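Long-range contact in Xaa-Pro Dipeptidase (Alteromonas macleodii, PDB 2QS8), which probably acts as a metal-dependent carboxypeptidase or Xaa-Pro dipeptidase of the amidohydrolase superfamily, holding magnesium and a bound methionine in its active site: residues T9-G14 against I54-H59. Sequence-based numbering, arbitrary orientation.
Sequences TLIHAG and IDLRDH
Parts of strands 9-16 and 52-56 run parallel, their short axes 9° apart, joined by four backbone hydrogen bonds, two donated by each segment. I54 N donates to L10 O at 2.8 Å, almost along the carbonyl axis, and H12 N returns a bond to I54 O. L56 N meets H12 O, though the N-H...O angle is only 131°. G14 N reaches L56 O at 3.0 Å from above its carbonyl plane; the same oxygen takes H59 N, closing the type I turn L56-H59. Glycine suits position 14: its CA lies 3.0 Å from R57 O, and a CB would collide there.

I11, beta-branched and at home in a strand, sets CB beside I54 O, which also receives its CA-H. CG1, anti to the carbonyl carbon (chi1 -64°), packs 3.8 Å from I54 CB, and CG2 lies 3.8 Å from L56 CD1. CD1 extends the chain, and the side chain touches I404 and I32. I11 lies side by side with both I54 and L56, pointing the same way; I54 also touches I404, and L56 V402, of strand 400-405. An alanine at I11 would lose CG1, CG2 and CD1 and would probably loosen this packing.

On the other face, R57 clasps D55 side-on in a salt bridge, NE to OD1 (2.8 Å) and NH2 to OD2; R57 N also donates to OD1, making an Asx turn. H12, hydrogen-bonded through ND1 to Y53 OH and through NE2 to I45 O, packs CB on R57 CG. Remote from the metal site, this pairing belongs to the small beta domain, built from both chain ends, that accompanies the TIM barrel in many amidohydrolases.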
ATOM      1  N   THR A   9     -27.019 -44.035  27.694  1.00 36.44           N
ATOM      2  CA  THR A   9     -26.141 -45.128  27.350  1.00 34.97           C
ATOM      3  C   THR A   9     -25.187 -45.386  28.502  1.00 33.29           C
ATOM      4  O   THR A   9     -24.626 -44.455  29.085  1.00 33.24           O
ATOM      5  CB  THR A   9     -25.310 -44.819  26.098  1.00 35.08           C
ATOM      6  OG1 THR A   9     -26.181 -44.649  24.979  1.00 38.20           O
ATOM      7  CG2 THR A   9     -24.340 -45.949  25.820  1.00 33.45           C
ATOM      8  N   LEU A  10     -25.008 -46.657  28.826  1.00 31.58           N
ATOM      9  CA  LEU A  10     -24.095 -47.029  29.895  1.00 31.43           C
ATOM     10  C   LEU A  10     -22.873 -47.725  29.322  1.00 30.69           C
ATOM     11  O   LEU A  10     -22.997 -48.614  28.489  1.00 30.28           O
ATOM     12  CB  LEU A  10     -24.770 -47.977  30.894  1.00 29.91           C
ATOM     13  CG  LEU A  10     -23.791 -48.575  31.914  1.00 31.17           C
ATOM     14  CD1 LEU A  10     -23.385 -47.503  32.932  1.00 29.62           C
ATOM     15  CD2 LEU A  10     -24.434 -49.771  32.614  1.00 31.28           C
ATOM     16  N   ILE A  11     -21.697 -47.318  29.780  1.00 31.01           N
ATOM     17  CA  ILE A  11     -20.458 -47.927  29.323  1.00 31.37           C
ATOM     18  C   ILE A  11     -19.682 -48.483  30.513  1.00 30.99           C
ATOM     19  O   ILE A  11     -19.454 -47.781  31.502  1.00 30.11           O
ATOM     20  CB  ILE A  11     -19.549 -46.906  28.593  1.00 31.37           C
ATOM     21  CG1 ILE A  11     -20.226 -46.414  27.316  1.00 32.84           C
ATOM     22  CG2 ILE A  11     -18.211 -47.541  28.259  1.00 30.85           C
ATOM     23  CD1 ILE A  11     -19.409 -45.387  26.568  1.00 32.29           C
ATOM     24  N   HIS A  12     -19.296 -49.752  30.410  1.00 30.37           N
ATOM     25  CA  HIS A  12     -18.509 -50.413  31.442  1.00 29.26           C
ATOM     26  C   HIS A  12     -17.080 -50.389  30.934  1.00 29.10           C
ATOM     27  O   HIS A  12     -16.734 -51.093  29.980  1.00 27.04           O
ATOM     28  CB  HIS A  12     -18.969 -51.859  31.633  1.00 29.85           C
ATOM     29  CG  HIS A  12     -20.159 -52.009  32.529  1.00 30.44           C
ATOM     30  ND1 HIS A  12     -20.836 -53.203  32.665  1.00 31.23           N
ATOM     31  CD2 HIS A  12     -20.774 -51.130  33.357  1.00 31.36           C
ATOM     32  CE1 HIS A  12     -21.817 -53.052  33.538  1.00 32.67           C
ATOM     33  NE2 HIS A  12     -21.802 -51.803  33.970  1.00 31.65           N
ATOM     34  N   ALA A  13     -16.249 -49.568  31.559  1.00 29.13           N
ATOM     35  CA  ALA A  13     -14.865 -49.465  31.143  1.00 29.95           C
ATOM     36  C   ALA A  13     -13.912 -50.266  32.037  1.00 30.65           C
ATOM     37  O   ALA A  13     -13.770 -49.979  33.228  1.00 28.71           O
ATOM     38  CB  ALA A  13     -14.447 -48.001  31.103  1.00 28.90           C
ATOM     39  N   GLY A  14     -13.267 -51.268  31.440  1.00 31.47           N
ATOM     40  CA  GLY A  14     -12.324 -52.096  32.167  1.00 32.21           C
ATOM     41  C   GLY A  14     -11.324 -51.187  32.836  1.00 33.55           C
ATOM     42  O   GLY A  14     -11.124 -51.245  34.051  1.00 34.19           O
ATOM     43  N   ILE A  54     -22.833 -50.524  26.401  1.00 37.27           N
ATOM     44  CA  ILE A  54     -21.601 -50.771  25.670  1.00 37.10           C
ATOM     45  C   ILE A  54     -20.625 -51.426  26.637  1.00 36.93           C
ATOM     46  O   ILE A  54     -20.086 -50.775  27.536  1.00 38.33           O
ATOM     47  CB  ILE A  54     -20.991 -49.461  25.116  1.00 36.87           C
ATOM     48  CG1 ILE A  54     -21.936 -48.850  24.073  1.00 36.88           C
ATOM     49  CG2 ILE A  54     -19.637 -49.742  24.475  1.00 36.13           C
ATOM     50  CD1 ILE A  54     -21.506 -47.477  23.574  1.00 34.90           C
ATOM     51  N   ASP A  55     -20.412 -52.721  26.443  1.00 35.62           N
ATOM     52  CA  ASP A  55     -19.535 -53.499  27.305  1.00 34.99           C
ATOM     53  C   ASP A  55     -18.073 -53.441  26.886  1.00 34.65           C
ATOM     54  O   ASP A  55     -17.669 -54.105  25.939  1.00 34.72           O
ATOM     55  CB  ASP A  55     -20.026 -54.952  27.331  1.00 34.96           C
ATOM     56  CG  ASP A  55     -19.123 -55.863  28.133  1.00 34.69           C
ATOM     57  OD1 ASP A  55     -18.262 -55.357  28.884  1.00 35.15           O
ATOM     58  OD2 ASP A  55     -19.282 -57.092  28.011  1.00 36.81           O
ATOM     59  N   LEU A  56     -17.283 -52.656  27.609  1.00 34.63           N
ATOM     60  CA  LEU A  56     -15.868 -52.505  27.298  1.00 35.00           C
ATOM     61  C   LEU A  56     -14.999 -52.899  28.490  1.00 36.03           C
ATOM     62  O   LEU A  56     -13.923 -52.329  28.708  1.00 34.95           O
ATOM     63  CB  LEU A  56     -15.577 -51.051  26.898  1.00 33.81           C
ATOM     64  CG  LEU A  56     -16.423 -50.409  25.791  1.00 33.25           C
ATOM     65  CD1 LEU A  56     -15.952 -48.978  25.568  1.00 30.46           C
ATOM     66  CD2 LEU A  56     -16.312 -51.209  24.499  1.00 31.50           C
ATOM     67  N   ARG A  57     -15.470 -53.878  29.257  1.00 37.16           N
ATOM     68  CA  ARG A  57     -14.741 -54.344  30.432  1.00 39.45           C
ATOM     69  C   ARG A  57     -13.355 -54.857  30.061  1.00 39.09           C
ATOM     70  O   ARG A  57     -12.437 -54.836  30.877  1.00 38.63           O
ATOM     71  CB  ARG A  57     -15.540 -55.444  31.146  1.00 41.60           C
ATOM     72  CG  ARG A  57     -16.879 -54.976  31.715  1.00 44.94           C
ATOM     73  CD  ARG A  57     -17.699 -56.140  32.247  1.00 47.55           C
ATOM     74  NE  ARG A  57     -18.222 -56.977  31.171  1.00 50.71           N
ATOM     75  CZ  ARG A  57     -18.384 -58.296  31.253  1.00 53.27           C
ATOM     76  NH1 ARG A  57     -18.059 -58.941  32.369  1.00 53.96           N
ATOM     77  NH2 ARG A  57     -18.863 -58.971  30.216  1.00 54.29           N
ATOM     78  N   ASP A  58     -13.200 -55.296  28.818  1.00 39.82           N
ATOM     79  CA  ASP A  58     -11.921 -55.816  28.347  1.00 40.81           C
ATOM     80  C   ASP A  58     -11.116 -54.760  27.580  1.00 39.61           C
ATOM     81  O   ASP A  58     -10.110 -55.072  26.947  1.00 38.80           O
ATOM     82  CB  ASP A  58     -12.166 -57.050  27.471  1.00 43.03           C
ATOM     83  CG  ASP A  58     -13.035 -56.748  26.257  1.00 46.62           C
ATOM     84  OD1 ASP A  58     -14.006 -55.966  26.381  1.00 47.95           O
ATOM     85  OD2 ASP A  58     -12.757 -57.303  25.173  1.00 48.79           O
ATOM     86  N   HIS A  59     -11.558 -53.507  27.664  1.00 38.87           N
ATOM     87  CA  HIS A  59     -10.905 -52.394  26.977  1.00 36.98           C
ATOM     88  C   HIS A  59     -10.462 -51.285  27.926  1.00 35.74           C
ATOM     89  O   HIS A  59     -10.890 -51.214  29.079  1.00 34.77           O
ATOM     90  CB  HIS A  59     -11.855 -51.763  25.968  1.00 37.66           C
ATOM     91  CG  HIS A  59     -12.215 -52.653  24.823  1.00 40.69           C
ATOM     92  ND1 HIS A  59     -11.594 -52.571  23.595  1.00 41.42           N
ATOM     93  CD2 HIS A  59     -13.151 -53.624  24.710  1.00 41.40           C
ATOM     94  CE1 HIS A  59     -12.137 -53.451  22.772  1.00 41.60           C
ATOM     95  NE2 HIS A  59     -13.084 -54.102  23.423  1.00 42.60           N
TER